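PDB 6LXU: L-methionine gamma-lyase from Fusobacterium nucleatum subsp. nucleatum, which is a pyridoxal-phosphate-dependent enzyme of the Cys/Met metabolism family, with four protein chains in its assembly. Local coordinates for residues A313-E318 with V375-G380; A191-Q196 with K261-R266; V154-P159 with V184-T189; N331-C336 with L391-E396. All coordinates share one frame; numbering follows the deposited sequence. Where two conformers were deposited one is given.

Contact 1: A313-E318 with V375-G380; sequences AMISFE and VRLSVG. With NO3 (nitrate ion), chain C.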
loop_
_atom_site.group_PDB
_atom_site.type_symbol
_atom_site.label_atom_id
_atom_site.label_comp_id
_atom_site.label_asym_id
_atom_site.label_seq_id
_atom_site.Cartn_x
_atom_site.Cartn_y
_atom_site.Cartn_z
ATOM N N ALA A 313 6.910 -4.623 28.939
ATOM C CA ALA A 313 5.510 -4.975 28.811
ATOM C C ALA A 313 5.295 -6.444 28.487
ATOM O O ALA A 313 4.184 -6.849 28.142
ATOM C CB ALA A 313 4.854 -4.065 27.798
ATOM N N MET A 314 6.356 -7.246 28.629
ATOM C CA MET A 314 6.245 -8.700 28.592
ATOM C C MET A 314 6.125 -9.211 30.015
ATOM O O MET A 314 6.812 -8.713 30.929
ATOM C CB MET A 314 7.466 -9.313 27.931
ATOM C CG MET A 314 7.592 -8.950 26.459
ATOM S SD MET A 314 6.192 -9.416 25.426
ATOM C CE MET A 314 6.108 -11.190 25.653
ATOM N N ILE A 315 5.253 -10.189 30.211
ATOM C CA ILE A 315 5.083 -10.840 31.525
ATOM C C ILE A 315 4.965 -12.318 31.250
ATOM O O ILE A 315 4.171 -12.714 30.385
ATOM C CB ILE A 315 3.798 -10.402 32.245
ATOM C CG1 ILE A 315 3.678 -8.875 32.339
ATOM C CG2 ILE A 315 3.754 -11.040 33.636
ATOM C CD1 ILE A 315 2.306 -8.399 32.758
ATOM N N SER A 316 5.699 -13.155 31.975
ATOM C CA SER A 316 5.363 -14.577 31.979
ATOM C C SER A 316 4.937 -14.972 33.377
ATOM O O SER A 316 5.288 -14.322 34.360
ATOM C CB SER A 316 6.504 -15.447 31.498
ATOM O OG SER A 316 6.793 -15.146 30.150
ATOM N N PHE A 317 4.147 -16.025 33.469
ATOM C CA PHE A 317 3.682 -16.446 34.785
ATOM C C PHE A 317 3.372 -17.922 34.758
ATOM O O PHE A 317 3.065 -18.494 33.717
ATOM C CB PHE A 317 2.487 -15.605 35.269
ATOM C CG PHE A 317 1.291 -15.607 34.348
ATOM C CD1 PHE A 317 1.197 -14.712 33.276
ATOM C CD2 PHE A 317 0.223 -16.464 34.582
ATOM C CE1 PHE A 317 0.078 -14.705 32.456
ATOM C CE2 PHE A 317 -0.897 -16.459 33.765
ATOM C CZ PHE A 317 -0.970 -15.577 32.695
ATOM N N GLU A 318 3.481 -18.543 35.935
ATOM C CA GLU A 318 3.222 -19.979 36.099
ATOM C C GLU A 318 1.893 -20.174 36.795
ATOM O O GLU A 318 1.708 -19.733 37.930
ATOM C CB GLU A 318 4.328 -20.636 36.917
ATOM C CG GLU A 318 4.253 -22.162 36.970
ATOM C CD GLU A 318 4.802 -22.861 35.739
ATOM O OE1 GLU A 318 5.660 -22.277 35.041
ATOM O OE2 GLU A 318 4.425 -24.027 35.491
ATOM N N VAL A 375 2.730 -19.309 31.077
ATOM C CA VAL A 375 1.969 -18.490 30.123
ATOM C C VAL A 375 2.791 -17.231 29.857
ATOM O O VAL A 375 3.348 -16.636 30.783
ATOM C CB VAL A 375 0.582 -18.157 30.689
ATOM C CG1 VAL A 375 -0.189 -17.238 29.736
ATOM C CG2 VAL A 375 -0.194 -19.443 30.953
ATOM N N ARG A 376 2.887 -16.853 28.574
ATOM C CA ARG A 376 3.580 -15.623 28.158
ATOM C C ARG A 376 2.565 -14.607 27.642
ATOM O O ARG A 376 1.778 -14.911 26.740
ATOM C CB ARG A 376 4.607 -15.901 27.068
ATOM C CG ARG A 376 5.596 -14.757 26.925
ATOM C CD ARG A 376 6.518 -14.895 25.742
ATOM N NE ARG A 376 5.881 -14.359 24.555
ATOM C CZ ARG A 376 6.511 -13.931 23.463
ATOM N NH1 ARG A 376 7.849 -13.989 23.374
ATOM N NH2 ARG A 376 5.808 -13.442 22.450
ATOM N N LEU A 377 2.587 -13.418 28.230
ATOM C CA LEU A 377 1.652 -12.356 27.910
ATOM C C LEU A 377 2.398 -11.140 27.354
ATOM O O LEU A 377 3.306 -10.597 28.000
ATOM C CB LEU A 377 0.906 -11.973 29.183
ATOM C CG LEU A 377 -0.187 -10.926 29.063
ATOM C CD1 LEU A 377 -1.355 -11.453 28.259
ATOM C CD2 LEU A 377 -0.662 -10.504 30.447
ATOM N N SER A 378 2.014 -10.718 26.142
ATOM C CA SER A 378 2.454 -9.438 25.567
ATOM C C SER A 378 1.350 -8.427 25.836
ATOM O O SER A 378 0.282 -8.481 25.208
ATOM C CB SER A 378 2.684 -9.584 24.071
ATOM O OG SER A 378 2.945 -8.314 23.481
ATOM N N VAL A 379 1.570 -7.543 26.791
ATOM C CA VAL A 379 0.538 -6.608 27.192
ATOM C C VAL A 379 0.363 -5.528 26.114
ATOM O O VAL A 379 1.338 -4.877 25.721
ATOM C CB VAL A 379 0.899 -5.956 28.540
ATOM C CG1 VAL A 379 -0.104 -4.879 28.935
ATOM C CG2 VAL A 379 1.005 -7.016 29.639
ATOM N N GLY A 380 -0.878 -5.355 25.664
ATOM C CA GLY A 380 -1.218 -4.360 24.656
ATOM C C GLY A 380 -1.646 -3.039 25.250
ATOM O O GLY A 380 -1.298 -2.700 26.385
HETATM N N NO3 C . 7.399 -14.842 19.916
HETATM O O1 NO3 C . 7.331 -13.631 19.779
HETATM O O2 NO3 C . 8.515 -15.374 20.182
HETATM O O3 NO3 C . 6.361 -15.555 19.799
HETATM O O HOH W 1 3.795 -5.991 24.796
#

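Contact 2: A191-Q196 with K261-R266; sequences ATPYMQ and KTFEIR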
loop_
_atom_site.group_PDB
_atom_site.type_symbol
_atom_site.label_atom_id
_atom_site.label_comp_id
_atom_site.label_asym_id
_atom_site.label_seq_id
_atom_site.Cartn_x
_atom_site.Cartn_y
_atom_site.Cartn_z
ATOM N N ALA A 191 13.215 -4.753 25.068
ATOM C CA ALA A 191 13.361 -3.539 25.859
ATOM C C ALA A 191 13.047 -2.294 25.051
ATOM O O ALA A 191 12.402 -1.369 25.553
ATOM C CB ALA A 191 14.760 -3.447 26.439
ATOM N N THR A 192 13.522 -2.271 23.805
ATOM C CA THR A 192 13.406 -1.127 22.897
ATOM C C THR A 192 14.277 0.034 23.377
ATOM O O THR A 192 14.656 0.081 24.555
ATOM C CB THR A 192 11.956 -0.598 22.703
ATOM O OG1 THR A 192 11.630 0.358 23.732
ATOM C CG2 THR A 192 10.908 -1.702 22.663
ATOM N N PRO A 193 14.547 1.010 22.501
ATOM C CA PRO A 193 15.296 2.183 22.984
ATOM C C PRO A 193 14.537 3.083 23.947
ATOM O O PRO A 193 15.161 3.977 24.541
ATOM C CB PRO A 193 15.685 2.922 21.707
ATOM C CG PRO A 193 14.751 2.426 20.676
ATOM C CD PRO A 193 14.414 1.016 21.032
ATOM N N TYR A 194 13.240 2.877 24.143
ATOM C CA TYR A 194 12.514 3.543 25.233
ATOM C C TYR A 194 13.042 3.120 26.599
ATOM O O TYR A 194 13.028 3.932 27.535
ATOM C CB TYR A 194 11.011 3.246 25.107
ATOM C CG TYR A 194 10.121 3.831 26.170
ATOM C CD1 TYR A 194 9.601 5.109 26.022
ATOM C CD2 TYR A 194 9.736 3.097 27.276
ATOM C CE1 TYR A 194 8.748 5.661 26.948
ATOM C CE2 TYR A 194 8.900 3.648 28.245
ATOM C CZ TYR A 194 8.428 4.938 28.068
ATOM O OH TYR A 194 7.581 5.510 28.990
ATOM N N MET A 195 13.481 1.874 26.737
ATOM C CA MET A 195 13.956 1.369 28.024
ATOM C C MET A 195 15.455 1.194 28.125
ATOM O O MET A 195 15.999 1.341 29.228
ATOM C CB MET A 195 13.293 0.039 28.362
ATOM C CG MET A 195 11.810 0.200 28.578
ATOM S SD MET A 195 10.921 -1.334 28.839
ATOM C CE MET A 195 9.851 -1.340 27.403
ATOM N N GLN A 196 16.138 0.848 27.039
ATOM C CA GLN A 196 17.519 0.385 27.131
ATOM C C GLN A 196 18.242 0.807 25.876
ATOM O O GLN A 196 17.697 0.647 24.779
ATOM C CB GLN A 196 17.464 -1.136 27.240
ATOM C CG GLN A 196 18.755 -1.881 27.475
ATOM C CD GLN A 196 18.478 -3.329 27.834
ATOM O OE1 GLN A 196 18.471 -3.699 29.008
ATOM N NE2 GLN A 196 18.210 -4.156 26.825
ATOM N N LYS A 261 5.734 7.133 14.858
ATOM C CA LYS A 261 5.121 8.394 15.277
ATOM C C LYS A 261 4.476 8.282 16.659
ATOM O O LYS A 261 4.388 9.290 17.360
ATOM C CB LYS A 261 4.053 8.858 14.286
ATOM C CG LYS A 261 4.543 9.098 12.874
ATOM C CD LYS A 261 5.431 10.319 12.739
ATOM C CE LYS A 261 5.918 10.476 11.307
ATOM N NZ LYS A 261 6.770 11.685 11.164
ATOM N N THR A 262 4.005 7.084 17.027
ATOM C CA THR A 262 3.377 6.852 18.324
ATOM C C THR A 262 4.245 6.013 19.261
ATOM O O THR A 262 3.781 5.598 20.318
ATOM C CB THR A 262 2.003 6.187 18.157
ATOM O OG1 THR A 262 2.139 4.950 17.449
ATOM C CG2 THR A 262 1.032 7.130 17.457
ATOM N N PHE A 263 5.519 5.794 18.917
ATOM C CA PHE A 263 6.383 4.902 19.699
ATOM C C PHE A 263 6.437 5.301 21.178
ATOM O O PHE A 263 6.289 4.445 22.066
ATOM C CB PHE A 263 7.781 4.881 19.083
ATOM C CG PHE A 263 8.777 4.069 19.859
ATOM C CD1 PHE A 263 8.648 2.693 19.977
ATOM C CD2 PHE A 263 9.862 4.678 20.460
ATOM C CE1 PHE A 263 9.573 1.950 20.700
ATOM C CE2 PHE A 263 10.791 3.933 21.182
ATOM C CZ PHE A 263 10.647 2.572 21.297
ATOM N N GLU A 264 6.661 6.581 21.473
ATOM C CA GLU A 264 6.801 6.990 22.870
ATOM C C GLU A 264 5.537 6.700 23.665
ATOM O O GLU A 264 5.588 6.108 24.746
ATOM C CB GLU A 264 7.136 8.477 22.980
ATOM C CG GLU A 264 7.282 8.956 24.419
ATOM C CD GLU A 264 7.450 10.445 24.548
ATOM O OE1 GLU A 264 6.680 11.205 23.943
ATOM O OE2 GLU A 264 8.362 10.862 25.306
ATOM N N ILE A 265 4.393 7.151 23.154
ATOM C CA ILE A 265 3.143 6.987 23.889
ATOM C C ILE A 265 2.702 5.531 23.936
ATOM O O ILE A 265 2.081 5.117 24.912
ATOM C CB ILE A 265 2.011 7.923 23.398
ATOM C CG1 ILE A 265 1.764 7.832 21.886
ATOM C CG2 ILE A 265 2.316 9.355 23.840
ATOM C CD1 ILE A 265 0.479 8.498 21.431
ATOM N N ARG A 266 2.995 4.755 22.894
ATOM C CA ARG A 266 2.689 3.329 22.940
ATOM C C ARG A 266 3.506 2.660 24.036
ATOM O O ARG A 266 2.965 1.938 24.867
ATOM C CB ARG A 266 2.946 2.640 21.598
ATOM C CG ARG A 266 1.922 3.002 20.528
ATOM C CD ARG A 266 2.071 2.216 19.231
ATOM N NE ARG A 266 3.311 2.502 18.500
ATOM C CZ ARG A 266 4.416 1.746 18.497
ATOM N NH1 ARG A 266 4.483 0.626 19.223
ATOM N NH2 ARG A 266 5.467 2.118 17.782
#

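Contact 3: V154-P159 with V184-T189; sequences VYLETP and VIVDNT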
loop_
_atom_site.group_PDB
_atom_site.type_symbol
_atom_site.label_atom_id
_atom_site.label_comp_id
_atom_site.label_asym_id
_atom_site.label_seq_id
_atom_site.Cartn_x
_atom_site.Cartn_y
_atom_site.Cartn_z
ATOM N N VAL A 154 30.366 -11.829 20.977
ATOM C CA VAL A 154 29.596 -12.153 22.165
ATOM C C VAL A 154 28.188 -11.626 21.881
ATOM O O VAL A 154 28.023 -10.434 21.649
ATOM C CB VAL A 154 30.214 -11.546 23.447
ATOM C CG1 VAL A 154 29.281 -11.686 24.630
ATOM C CG2 VAL A 154 31.546 -12.220 23.733
ATOM N N TYR A 155 27.211 -12.527 21.835
ATOM C CA TYR A 155 25.844 -12.196 21.412
ATOM C C TYR A 155 24.929 -12.318 22.610
ATOM O O TYR A 155 24.896 -13.367 23.250
ATOM C CB TYR A 155 25.411 -13.135 20.287
ATOM C CG TYR A 155 24.069 -12.781 19.695
ATOM C CD1 TYR A 155 22.905 -13.153 20.318
ATOM C CD2 TYR A 155 23.975 -12.049 18.520
ATOM C CE1 TYR A 155 21.656 -12.803 19.806
ATOM C CE2 TYR A 155 22.740 -11.709 17.975
ATOM C CZ TYR A 155 21.582 -12.085 18.623
ATOM O OH TYR A 155 20.358 -11.746 18.059
ATOM N N LEU A 156 24.199 -11.238 22.915
ATOM C CA LEU A 156 23.410 -11.155 24.143
ATOM C C LEU A 156 21.981 -10.723 23.869
ATOM O O LEU A 156 21.696 -10.049 22.870
ATOM C CB LEU A 156 24.037 -10.154 25.120
ATOM C CG LEU A 156 25.522 -10.374 25.425
ATOM C CD1 LEU A 156 26.093 -9.188 26.174
ATOM C CD2 LEU A 156 25.738 -11.660 26.198
ATOM N N GLU A 157 21.097 -11.046 24.796
ATOM C CA GLU A 157 19.679 -10.713 24.674
ATOM C C GLU A 157 19.125 -10.516 26.069
ATOM O O GLU A 157 19.255 -11.409 26.892
ATOM C CB GLU A 157 18.986 -11.866 23.946
ATOM C CG GLU A 157 17.573 -11.607 23.498
ATOM C CD GLU A 157 16.971 -12.786 22.755
ATOM O OE1 GLU A 157 17.682 -13.536 21.998
ATOM O OE2 GLU A 157 15.752 -12.968 22.924
ATOM N N THR A 158 18.528 -9.357 26.367
ATOM C CA THR A 158 17.991 -9.087 27.700
ATOM C C THR A 158 16.922 -8.004 27.622
ATOM O O THR A 158 17.153 -6.989 26.985
ATOM C CB THR A 158 19.089 -8.683 28.725
ATOM O OG1 THR A 158 18.498 -8.454 30.008
ATOM C CG2 THR A 158 19.899 -7.479 28.290
ATOM N N PRO A 159 15.769 -8.189 28.265
ATOM C CA PRO A 159 15.282 -9.442 28.842
ATOM C C PRO A 159 15.111 -10.512 27.779
ATOM O O PRO A 159 14.910 -10.176 26.611
ATOM C CB PRO A 159 13.920 -9.047 29.441
ATOM C CG PRO A 159 13.938 -7.560 29.536
ATOM C CD PRO A 159 14.771 -7.118 28.374
ATOM N N VAL A 184 30.485 -7.081 20.485
ATOM C CA VAL A 184 29.338 -7.371 21.313
ATOM C C VAL A 184 28.081 -6.950 20.545
ATOM O O VAL A 184 27.962 -5.798 20.127
ATOM C CB VAL A 184 29.409 -6.651 22.679
ATOM C CG1 VAL A 184 28.204 -7.025 23.535
ATOM C CG2 VAL A 184 30.695 -7.005 23.415
ATOM N N ILE A 185 27.164 -7.913 20.382
ATOM C CA ILE A 185 25.916 -7.714 19.632
ATOM C C ILE A 185 24.785 -7.972 20.601
ATOM O O ILE A 185 24.777 -9.002 21.266
ATOM C CB ILE A 185 25.824 -8.675 18.421
ATOM C CG1 ILE A 185 27.052 -8.505 17.525
ATOM C CG2 ILE A 185 24.528 -8.440 17.659
ATOM C CD1 ILE A 185 27.129 -9.462 16.359
ATOM N N VAL A 186 23.820 -7.050 20.673
ATOM C CA VAL A 186 22.668 -7.202 21.560
ATOM C C VAL A 186 21.368 -7.110 20.777
ATOM O O VAL A 186 21.152 -6.156 20.034
ATOM C CB VAL A 186 22.669 -6.138 22.674
ATOM C CG1 VAL A 186 21.393 -6.184 23.501
ATOM C CG2 VAL A 186 23.877 -6.349 23.555
ATOM N N ASP A 187 20.505 -8.085 21.011
ATOM C CA ASP A 187 19.122 -8.055 20.527
ATOM C C ASP A 187 18.293 -7.291 21.550
ATOM O O ASP A 187 17.996 -7.800 22.624
ATOM C CB ASP A 187 18.640 -9.490 20.315
ATOM C CG ASP A 187 17.220 -9.585 19.792
ATOM O OD1 ASP A 187 16.477 -8.584 19.893
ATOM O OD2 ASP A 187 16.850 -10.684 19.304
ATOM N N ASN A 188 17.962 -6.044 21.196
ATOM C CA ASN A 188 17.263 -5.102 22.072
ATOM C C ASN A 188 15.759 -5.030 21.784
ATOM O O ASN A 188 15.105 -4.049 22.132
ATOM C CB ASN A 188 17.906 -3.709 21.930
ATOM C CG ASN A 188 17.603 -2.771 23.091
ATOM O OD1 ASN A 188 17.534 -3.208 24.241
ATOM N ND2 ASN A 188 17.441 -1.476 22.790
ATOM N N THR A 189 15.215 -6.086 21.173
ATOM C CA THR A 189 13.807 -6.113 20.761
ATOM C C THR A 189 12.836 -5.860 21.914
ATOM O O THR A 189 11.972 -4.996 21.824
ATOM C CB THR A 189 13.468 -7.455 20.089
ATOM O OG1 THR A 189 14.244 -7.602 18.893
ATOM C CG2 THR A 189 12.006 -7.542 19.714
HETATM O O HOH W 2 18.215 -12.979 19.185
HETATM O O HOH W 3 18.917 -7.003 25.001
#

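Contact 4: N331-C336 with L391-E396; sequences NNLKLC and LEQGLE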
loop_
_atom_site.group_PDB
_atom_site.type_symbol
_atom_site.label_atom_id
_atom_site.label_comp_id
_atom_site.label_asym_id
_atom_site.label_seq_id
_atom_site.Cartn_x
_atom_site.Cartn_y
_atom_site.Cartn_z
ATOM N N ASN A 331 -8.217 -20.720 26.449
ATOM C CA ASN A 331 -9.431 -21.033 25.685
ATOM C C ASN A 331 -10.665 -20.242 26.112
ATOM O O ASN A 331 -11.637 -20.170 25.358
ATOM C CB ASN A 331 -9.713 -22.534 25.714
ATOM C CG ASN A 331 -8.712 -23.323 24.900
ATOM O OD1 ASN A 331 -7.974 -22.762 24.087
ATOM N ND2 ASN A 331 -8.658 -24.627 25.125
ATOM N N ASN A 332 -10.633 -19.643 27.300
ATOM C CA ASN A 332 -11.735 -18.822 27.801
ATOM C C ASN A 332 -11.559 -17.318 27.629
ATOM O O ASN A 332 -12.480 -16.561 27.933
ATOM C CB ASN A 332 -11.992 -19.152 29.273
ATOM C CG ASN A 332 -12.809 -20.404 29.434
ATOM O OD1 ASN A 332 -14.030 -20.360 29.300
ATOM N ND2 ASN A 332 -12.150 -21.522 29.702
ATOM N N LEU A 333 -10.389 -16.876 27.159
ATOM C CA LEU A 333 -10.153 -15.431 27.010
ATOM C C LEU A 333 -10.885 -14.888 25.796
ATOM O O LEU A 333 -10.961 -15.551 24.762
ATOM C CB LEU A 333 -8.659 -15.122 26.943
ATOM C CG LEU A 333 -7.886 -15.509 28.213
ATOM C CD1 LEU A 333 -6.382 -15.354 28.013
ATOM C CD2 LEU A 333 -8.364 -14.713 29.411
ATOM N N LYS A 334 -11.449 -13.698 25.961
ATOM C CA LYS A 334 -12.235 -13.023 24.924
ATOM C C LYS A 334 -11.594 -11.755 24.366
ATOM O O LYS A 334 -11.965 -11.325 23.268
ATOM C CB LYS A 334 -13.622 -12.671 25.468
ATOM C CG LYS A 334 -14.419 -13.842 26.037
ATOM C CD LYS A 334 -14.600 -14.957 25.021
ATOM C CE LYS A 334 -15.630 -15.992 25.457
ATOM N NZ LYS A 334 -15.166 -16.784 26.626
ATOM N N LEU A 335 -10.653 -11.165 25.093
ATOM C CA LEU A 335 -10.005 -9.928 24.670
ATOM C C LEU A 335 -8.571 -10.218 24.239
ATOM O O LEU A 335 -8.167 -9.835 23.133
ATOM C CB LEU A 335 -10.058 -8.888 25.788
ATOM C CG LEU A 335 -9.511 -7.501 25.439
ATOM C CD1 LEU A 335 -10.273 -6.907 24.264
ATOM C CD2 LEU A 335 -9.572 -6.591 26.656
ATOM N N CYS A 336 -7.804 -10.892 25.094
ATOM C CA CYS A 336 -6.460 -11.322 24.748
ATOM C C CYS A 336 -6.537 -12.288 23.578
ATOM O O CYS A 336 -7.414 -13.164 23.559
ATOM C CB CYS A 336 -5.837 -12.052 25.929
ATOM S SG CYS A 336 -5.748 -11.121 27.480
ATOM N N LEU A 391 -8.602 -11.531 31.960
ATOM C CA LEU A 391 -7.776 -12.505 32.684
ATOM C C LEU A 391 -8.497 -13.052 33.917
ATOM O O LEU A 391 -8.443 -14.261 34.175
ATOM C CB LEU A 391 -6.455 -11.876 33.093
ATOM C CG LEU A 391 -5.512 -11.480 31.949
ATOM C CD1 LEU A 391 -4.383 -10.608 32.465
ATOM C CD2 LEU A 391 -4.967 -12.705 31.239
ATOM N N GLU A 392 -9.166 -12.177 34.660
ATOM C CA GLU A 392 -9.875 -12.592 35.874
ATOM C C GLU A 392 -10.956 -13.615 35.563
ATOM O O GLU A 392 -11.017 -14.659 36.239
ATOM C CB GLU A 392 -10.456 -11.378 36.598
ATOM C CG GLU A 392 -11.328 -11.679 37.822
ATOM C CD GLU A 392 -10.652 -12.499 38.898
ATOM O OE1 GLU A 392 -9.400 -12.574 38.950
ATOM O OE2 GLU A 392 -11.395 -13.092 39.719
ATOM N N GLN A 393 -11.803 -13.362 34.564
ATOM C CA GLN A 393 -12.859 -14.326 34.233
ATOM C C GLN A 393 -12.281 -15.632 33.709
ATOM O O GLN A 393 -12.809 -16.703 34.013
ATOM C CB GLN A 393 -13.941 -13.732 33.314
ATOM C CG GLN A 393 -13.515 -13.403 31.883
ATOM C CD GLN A 393 -13.423 -14.603 30.965
ATOM O OE1 GLN A 393 -14.090 -15.629 31.169
ATOM N NE2 GLN A 393 -12.595 -14.490 29.933
ATOM N N GLY A 394 -11.181 -15.575 32.955
ATOM C CA GLY A 394 -10.526 -16.784 32.489
ATOM C C GLY A 394 -9.939 -17.599 33.631
ATOM O O GLY A 394 -10.054 -18.838 33.665
ATOM N N LEU A 395 -9.289 -16.913 34.558
ATOM C CA LEU A 395 -8.699 -17.575 35.734
ATOM C C LEU A 395 -9.770 -18.227 36.618
ATOM O O LEU A 395 -9.510 -19.277 37.220
ATOM C CB LEU A 395 -7.867 -16.589 36.554
ATOM C CG LEU A 395 -6.551 -16.132 35.905
ATOM C CD1 LEU A 395 -6.047 -14.878 36.601
ATOM C CD2 LEU A 395 -5.506 -17.235 35.917
ATOM N N GLU A 396 -10.964 -17.633 36.680
ATOM C CA GLU A 396 -12.095 -18.215 37.429
ATOM C C GLU A 396 -12.478 -19.602 36.918
ATOM O O GLU A 396 -12.987 -20.423 37.695
ATOM C CB GLU A 396 -13.331 -17.304 37.368
ATOM C CG GLU A 396 -13.248 -16.064 38.244
ATOM C CD GLU A 396 -14.413 -15.097 38.072
ATOM O OE1 GLU A 396 -15.211 -15.239 37.116
ATOM O OE2 GLU A 396 -14.527 -14.165 38.901
#

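Contact 1: A313-E318 with V375-G380
Phe317 and Val375 lie side by side and point the same way, the phenyl ring of one laid against the branched carbon of the other. Val375 CB stands over a face of the Phe317 ring, 3.9 Å from its centroid and 20° off the normal, in a CH-pi contact, while Val375 CG1 reaches the rim at Phe317 CZ, 3.5 Å away. A chi1 of 57° on Phe317 leans the ring over its neighbour, and beta-branched valine meets it with a broad, rigid surface. On the same face Ile315 slants across so that its CD1 touches Val379 CG2 at 3.7 Å; helix 263-282 covers this apolar side through Val278 and Leu281. The two strands are antiparallel neighbours in the mixed sheet of the C-terminal part of this fold-type I enzyme. Ile315 with Leu377 and Phe317 with Val375 form hydrogen-bonded pairs, the Leu377 N to Ile315 O bond measuring 2.8 Å, and Val379 N extends the ladder to Ala313 O at 3.0 Å. The other face carries Met314, Ser316, Arg376 and Ser378. Bent at chi2 and chi3, the flexible Met314 chain brings SD beside Ser378 and sets CE over one face of the Arg376 guanidinium, 3.4 Å from Arg376 NE. Arg376 NH1 is held by Asn161, and its NH2 bonds weakly to nitrate O1 at 3.1 Å.

Contact 2: A191-Q196 with K261-R266
Phe263 points its ring end-on into the turn formed by Thr192, Pro193 and Tyr194, and nearly everything it meets there lies around its tip. From CB the chain runs with CG anti to the backbone N (chi1 176°), which carries the ring out from its helix toward the facing segment. Nearest the root, CD1 has Arg266 NH2 of its own helix beside it at 3.9 Å, in the ring plane. Farther out, CE1 touches Thr192 CB at 4.0 Å, and on the other edge CE2 comes equally near Tyr194 CB. The tip, CZ, meets Thr192 OG1 at 3.4 Å, edge on, and Pro193 CD at 4.1 Å. Phe263 stands in the first turn of the long helix 263-282, and its target is the ST turn at the start of the short, weakly bonded helix around 192-195. In that turn Thr192 OG1 donates to Ala191 O at 2.6 Å and accepts from Tyr194 N at 3.0 Å, an arrangement for which threonine's hydroxyl is well suited. With those two bonds made, the oxygen can rest against the ring's hydrogen-bearing rim, whose slight positive charge probably suits it. Proline adds a compact apolar surface beside it. Tyr194 reaches past Phe263, its CE1 lying 3.9 Å from Glu264 O. The Glu264 carboxylate turns elsewhere, to Asn383 of the second subunit, while Leu11 packs on both Phe263 and Glu264.

Contact 3: V154-P159 with V184-T189
Tyr155 lies across Ile185 where two parallel strands run side by side, the first and last elements of the beta-alpha-beta unit formed by strand 151-157, helix 169-176 and strand 183-187. They are central strands of the large seven-stranded sheet of the fold-type I enzymes. Three main-chain bonds join them, among them Leu156 N to Ile185 O at 2.8 Å. The bump on one face is the Ile185 branch: its CG2 packs against the CD2-CE2 side of the Tyr155 ring, 3.7 Å from Tyr155 CE2, while Ile185 O lies over a face of that ring. Helix 89-100 covers this side. On the other face Leu156 settles into the dip between two slim valines, its CD1 4.0 Å from Val184 CG1 and its CB 4.1 Å from Val186 CG2; helix 169-176 packs on Val184. At the C-terminal ends the filling turns polar. Tyr155 crosses Asp187 obliquely, and a water set in the plane of the tyrosine ring accepts from Tyr155 OH and donates to both Glu157 OE1 and Asp187 OD2, bridging two carboxylates; Tyr114 N also holds Glu157. Asp187 OD2 lies close to the pyridine nitrogen N1 of the cofactor carried by the modified lysine at position 212. Asp187 OD1 closes an Asx turn with Thr189 N and is gripped again by Thr189 OG1 at 2.6 Å. Beyond the strands, a second water accepts from Thr158 N and donates to Asp187 O, 2.7 Å from each.

Contact 4: N331-C336 with L391-E396
Where helix 384-396, the last of the chain, meets the turn that leaves helix 322-332, Gln393 reaches across to the main chain of Asn332. Its NE2 donates to Asn332 O over 2.9 Å in a nearly straight bond (172°), lying 43° above the carbonyl plane. Lys334 NZ comes to the same oxygen from the opposite face at 3.0 Å, so that two donors grip one carbonyl. Gln393 has the length and the amide for this task: chi1 of 68° puts CG between the backbone N and the carbonyl carbon, and a further bend at chi2 turns the amide toward the loop. The same NE2 also bonds Asp390, whose carboxylate gathers the backbone N-H groups of Lys334, Leu335 and Cys336. Gly394 suits the place where the backbones come nearest, for without a side chain it leaves room for the Leu333 CD2 methyl; its CA lies 5.3 Å from Asn332 CA and 4.3 Å from Leu333 CD2. Next to it the contact becomes apolar. Leu333 lays CD2 against the helix backbone, 4.0 Å from Leu391 CA, and small Cys336 leaves its SG 4.2 Å from Leu391 CD2. Ile349 of strand 348-350 packs against both Leu333 and Cys336. The contact thus joins the last helix to the link between helix 322-332 and strand 337-338, in the C-terminal part, where helices pack on a mixed sheet as is usual in fold-type I enzymes.

Overall arrangement
From the N terminus, contact 3 comes first, closing a loop of 24 residues between its segments, within a beta-alpha-beta unit of the large sheet. The chain leaves its second strand for the short helix 192-195 and, with 64 residues between the segments, closes contact 2 around the start of helix 263-282. Gln196 links the two through probable hydrogen bonds to Asn188 and Thr158. Both are complete before 313-318 opens contact 1. Contacts 1 and 4 then cross: their segments alternate along the chain, each C-terminal strand being followed by the helix that leads to contact 4. They touch through Leu377 and Leu391, tying sheet to helix, whereas the centres of contacts 3 and 4 lie about 33 Å apart.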